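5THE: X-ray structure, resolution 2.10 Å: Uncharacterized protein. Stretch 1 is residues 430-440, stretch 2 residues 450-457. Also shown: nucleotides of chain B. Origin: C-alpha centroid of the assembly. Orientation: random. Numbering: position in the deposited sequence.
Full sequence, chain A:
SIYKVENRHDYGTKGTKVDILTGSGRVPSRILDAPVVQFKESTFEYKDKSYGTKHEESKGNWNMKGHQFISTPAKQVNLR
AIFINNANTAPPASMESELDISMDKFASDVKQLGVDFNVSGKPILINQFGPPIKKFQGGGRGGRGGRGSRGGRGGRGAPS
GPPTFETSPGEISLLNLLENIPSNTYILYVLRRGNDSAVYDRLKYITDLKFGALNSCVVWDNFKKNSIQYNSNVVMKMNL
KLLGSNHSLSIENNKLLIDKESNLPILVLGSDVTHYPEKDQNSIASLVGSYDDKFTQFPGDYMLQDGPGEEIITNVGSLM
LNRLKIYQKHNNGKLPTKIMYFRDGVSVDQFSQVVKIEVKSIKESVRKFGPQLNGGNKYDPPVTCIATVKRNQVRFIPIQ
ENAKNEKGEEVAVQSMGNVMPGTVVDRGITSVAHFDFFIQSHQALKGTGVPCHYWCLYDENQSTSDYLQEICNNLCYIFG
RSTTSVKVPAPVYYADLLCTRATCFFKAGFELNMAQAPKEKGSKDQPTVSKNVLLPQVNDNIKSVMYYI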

# COMPACT_ATOMS: atom_id res chain seq x y z
N THR A 430 10.99 -25.04 -0.27
CA THR A 430 9.92 -24.69 0.64
C THR A 430 9.66 -25.81 1.63
O THR A 430 10.18 -26.92 1.51
CB THR A 430 8.63 -24.41 -0.13
OG1 THR A 430 8.36 -25.56 -0.93
CG2 THR A 430 8.76 -23.17 -1.01
N SER A 431 8.77 -25.53 2.58
CA SER A 431 8.43 -26.53 3.57
C SER A 431 7.50 -27.59 2.97
O SER A 431 6.57 -27.27 2.21
CB SER A 431 7.76 -25.87 4.77
OG SER A 431 7.34 -26.86 5.68
N VAL A 432 7.76 -28.85 3.30
CA VAL A 432 6.79 -29.89 2.95
C VAL A 432 5.58 -29.80 3.88
O VAL A 432 4.44 -29.72 3.43
CB VAL A 432 7.44 -31.28 2.99
CG1 VAL A 432 6.37 -32.35 2.76
CG2 VAL A 432 8.53 -31.41 1.93
N ALA A 433 5.83 -29.77 5.20
CA ALA A 433 4.73 -29.80 6.17
C ALA A 433 3.96 -28.48 6.21
O ALA A 433 2.74 -28.48 6.38
CB ALA A 433 5.26 -30.14 7.57
N HIS A 434 4.65 -27.36 6.08
CA HIS A 434 3.96 -26.08 6.17
C HIS A 434 3.60 -25.56 4.79
O HIS A 434 4.12 -26.00 3.76
CB HIS A 434 4.81 -25.09 6.96
CG HIS A 434 4.86 -25.40 8.42
ND1 HIS A 434 6.04 -25.56 9.12
CD2 HIS A 434 3.86 -25.61 9.32
CE1 HIS A 434 5.76 -25.83 10.39
NE2 HIS A 434 4.45 -25.87 10.53
N PHE A 435 2.67 -24.61 4.78
CA PHE A 435 2.01 -24.16 3.56
C PHE A 435 2.68 -22.87 3.10
O PHE A 435 2.17 -21.77 3.28
CB PHE A 435 0.51 -23.97 3.86
CG PHE A 435 -0.37 -23.88 2.63
CD1 PHE A 435 0.17 -23.82 1.36
CD2 PHE A 435 -1.76 -23.86 2.77
CE1 PHE A 435 -0.65 -23.72 0.26
CE2 PHE A 435 -2.58 -23.78 1.66
CZ PHE A 435 -2.03 -23.70 0.41
N ASP A 436 3.86 -23.01 2.49
CA ASP A 436 4.59 -21.83 2.04
C ASP A 436 4.93 -21.92 0.56
O ASP A 436 4.91 -23.00 -0.06
CB ASP A 436 5.86 -21.60 2.89
CG ASP A 436 6.96 -22.63 2.61
OD1 ASP A 436 6.66 -23.83 2.51
OD2 ASP A 436 8.14 -22.22 2.52
N PHE A 437 5.20 -20.76 -0.03
CA PHE A 437 5.56 -20.67 -1.43
C PHE A 437 6.25 -19.33 -1.65
O PHE A 437 6.07 -18.39 -0.88
CB PHE A 437 4.35 -20.84 -2.36
CG PHE A 437 3.19 -19.96 -2.03
CD1 PHE A 437 3.13 -18.66 -2.50
CD2 PHE A 437 2.14 -20.44 -1.27
CE1 PHE A 437 2.06 -17.85 -2.20
CE2 PHE A 437 1.05 -19.63 -0.96
CZ PHE A 437 1.01 -18.33 -1.43
N PHE A 438 7.08 -19.28 -2.68
CA PHE A 438 7.71 -18.05 -3.12
C PHE A 438 7.01 -17.57 -4.37
O PHE A 438 6.64 -18.37 -5.23
CB PHE A 438 9.20 -18.24 -3.45
CG PHE A 438 10.06 -18.57 -2.27
CD1 PHE A 438 10.19 -19.87 -1.83
CD2 PHE A 438 10.81 -17.57 -1.65
CE1 PHE A 438 11.01 -20.19 -0.77
CE2 PHE A 438 11.64 -17.87 -0.58
CZ PHE A 438 11.75 -19.18 -0.14
N ILE A 439 6.84 -16.25 -4.49
CA ILE A 439 6.46 -15.65 -5.77
C ILE A 439 7.34 -14.43 -5.99
O ILE A 439 7.49 -13.60 -5.10
CB ILE A 439 4.98 -15.26 -5.86
CG1 ILE A 439 4.06 -16.43 -5.51
CG2 ILE A 439 4.66 -14.80 -7.26
CD1 ILE A 439 2.55 -16.08 -5.53
N GLN A 440 7.94 -14.34 -7.16
CA GLN A 440 8.64 -13.13 -7.57
C GLN A 440 7.69 -12.47 -8.55
O GLN A 440 7.62 -12.86 -9.71
CB GLN A 440 10.00 -13.46 -8.18
CG GLN A 440 10.84 -12.26 -8.53
CD GLN A 440 12.31 -12.63 -8.65
OE1 GLN A 440 12.78 -13.53 -7.96
NE2 GLN A 440 13.03 -11.95 -9.54
N VAL A 450 14.27 -9.95 -5.61
CA VAL A 450 14.11 -10.72 -4.38
C VAL A 450 12.69 -11.25 -4.36
O VAL A 450 11.74 -10.45 -4.34
CB VAL A 450 14.39 -9.87 -3.13
CG1 VAL A 450 14.24 -10.73 -1.86
CG2 VAL A 450 15.76 -9.19 -3.22
N PRO A 451 12.48 -12.56 -4.33
CA PRO A 451 11.12 -13.09 -4.28
C PRO A 451 10.48 -12.84 -2.92
O PRO A 451 11.16 -12.63 -1.91
CB PRO A 451 11.31 -14.58 -4.54
CG PRO A 451 12.72 -14.88 -4.02
CD PRO A 451 13.51 -13.61 -4.24
N CYS A 452 9.15 -12.83 -2.90
CA CYS A 452 8.44 -12.76 -1.63
C CYS A 452 8.18 -14.18 -1.14
O CYS A 452 7.82 -15.07 -1.92
CB CYS A 452 7.11 -12.01 -1.77
SG CYS A 452 6.26 -11.80 -0.17
N HIS A 453 8.42 -14.39 0.15
CA HIS A 453 8.16 -15.68 0.80
C HIS A 453 6.83 -15.58 1.54
O HIS A 453 6.67 -14.76 2.45
CB HIS A 453 9.30 -16.05 1.75
CG HIS A 453 9.35 -17.51 2.08
ND1 HIS A 453 10.36 -18.08 2.82
CD2 HIS A 453 8.49 -18.52 1.78
CE1 HIS A 453 10.13 -19.38 2.96
NE2 HIS A 453 9.00 -19.67 2.34
N TYR A 454 5.86 -16.42 1.14
CA TYR A 454 4.52 -16.41 1.69
C TYR A 454 4.29 -17.66 2.52
O TYR A 454 4.75 -18.75 2.16
CB TYR A 454 3.46 -16.40 0.59
CG TYR A 454 3.44 -15.24 -0.35
CD1 TYR A 454 4.25 -15.21 -1.48
CD2 TYR A 454 2.56 -14.18 -0.15
CE1 TYR A 454 4.21 -14.14 -2.37
CE2 TYR A 454 2.51 -13.11 -1.02
CZ TYR A 454 3.32 -13.10 -2.14
OH TYR A 454 3.26 -12.03 -3.02
N TRP A 455 3.53 -17.51 3.60
CA TRP A 455 3.05 -18.65 4.35
C TRP A 455 1.55 -18.49 4.57
O TRP A 455 1.10 -17.46 5.07
CB TRP A 455 3.75 -18.76 5.70
CG TRP A 455 5.26 -18.76 5.62
CD1 TRP A 455 6.08 -17.71 5.26
CD2 TRP A 455 6.12 -19.84 5.95
NE1 TRP A 455 7.40 -18.09 5.34
CE2 TRP A 455 7.46 -19.40 5.76
CE3 TRP A 455 5.91 -21.15 6.39
CZ2 TRP A 455 8.56 -20.21 5.99
CZ3 TRP A 455 7.01 -21.97 6.62
CH2 TRP A 455 8.32 -21.49 6.42
N CYS A 456 0.78 -19.51 4.21
CA CYS A 456 -0.59 -19.59 4.71
C CYS A 456 -0.51 -20.16 6.12
O CYS A 456 -0.18 -21.34 6.31
CB CYS A 456 -1.47 -20.45 3.81
SG CYS A 456 -3.17 -20.55 4.46
N LEU A 457 -0.80 -19.33 7.12
CA LEU A 457 -0.73 -19.73 8.52
C LEU A 457 -2.06 -20.24 9.05
O LEU A 457 -2.09 -20.96 10.06
CB LEU A 457 -0.28 -18.55 9.38
CG LEU A 457 1.06 -17.87 9.07
CD1 LEU A 457 1.38 -16.79 10.10
CD2 LEU A 457 2.17 -18.89 9.03
P A B 6 13.56 -5.80 -5.63
OP1 A B 6 13.55 -7.28 -5.85
OP2 A B 6 12.85 -5.16 -4.50
O5' A B 6 15.05 -5.28 -5.51
C5' A B 6 16.07 -5.80 -6.33
C4' A B 6 17.29 -4.95 -6.24
O4' A B 6 16.97 -3.60 -6.67
C3' A B 6 17.86 -4.76 -4.84
O3' A B 6 18.68 -5.85 -4.44
C2' A B 6 18.62 -3.46 -4.99
O2' A B 6 19.84 -3.72 -5.68
C1' A B 6 17.69 -2.67 -5.91
N9 A B 6 16.70 -1.87 -5.17
C8 A B 6 15.49 -2.31 -4.69
N7 A B 6 14.79 -1.39 -4.07
C5 A B 6 15.60 -0.28 -4.15
C6 A B 6 15.43 1.02 -3.67
N6 A B 6 14.33 1.40 -3.01
N1 A B 6 16.42 1.91 -3.92
C2 A B 6 17.51 1.49 -4.59
N3 A B 6 17.79 0.29 -5.10
C4 A B 6 16.78 -0.55 -4.83
O HOH W 1 1.67 -23.08 7.19
O HOH W 2 5.19 -11.90 -4.90

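The most unusual feature of this contact is a histidine held in two ways at once. The His453 ring stacks face to face on the Phe438 ring, with centroids 3.9 Å apart and planes at 19°. At its edge, His453 NE2 donates a hydrogen bond to Asp436 OD2 at 2.7 Å. The N-H...O angle is 166°, so the bond is nearly straight. The two contacts do not compete, because the stack uses a face of the imidazole and the bond lies near its plane.

Asp436 is also tied to its own stretch. Ser431 N donates to Asp436 OD1 at 2.7 Å, and weakly to Asp436 OD2 at 3.4 Å. The carboxylate thus links the turn before the strand to the neighbouring strand. Ser431 OG in turn accepts a bond from His434 N at 2.8 Å.

The strands run antiparallel, at 160° between their directions. Around Phe437 and Tyr454 the ladder is regular. Phe437 N donates to Tyr454 O at 3.0 Å, and Tyr454 N donates to Phe437 O at 2.8 Å. Ile439 and Cys452 form the next such pair: Ile439 N to Cys452 O is 3.0 Å, and Cys452 N to Ile439 O is 2.9 Å. Near Phe435 the pattern changes. Cys456 N still donates to Phe435 O at 2.8 Å, but a water bridges the other side of the pair. It accepts from Phe435 N at 3.0 Å and donates to Cys456 O at 2.7 Å.

Asp436, Phe438, His453 and Trp455 share one face of the sheet. Here Asp436 CB sits over the six-membered ring of Trp455, 3.7 Å from its centroid, in a CH-pi contact. His434 CB reaches the edge of the same indole, 3.8 Å from Trp455 CZ3.

Phe435, Phe437, Ile439, Cys452, Tyr454 and Cys456 lie on the other face. The Phe437 and Tyr454 rings are near parallel but slid apart, with centroids 5.2 Å apart, so they barely overlap. Tyr454 CB instead lies over the Phe437 ring, 3.8 Å from its centroid. The tyrosine ring extends along the sheet to Ile439, where Tyr454 CE1 is 3.7 Å from Ile439 CB. A second water lies between these residues, 2.7 Å from Tyr454 OH and 2.9 Å from Ile439 O.

Just before the second strand, Val450 N donates to OP1 of nucleotide A6 of chain B at 2.8 Å. A backbone amide thus meets the phosphate close to this strand pair.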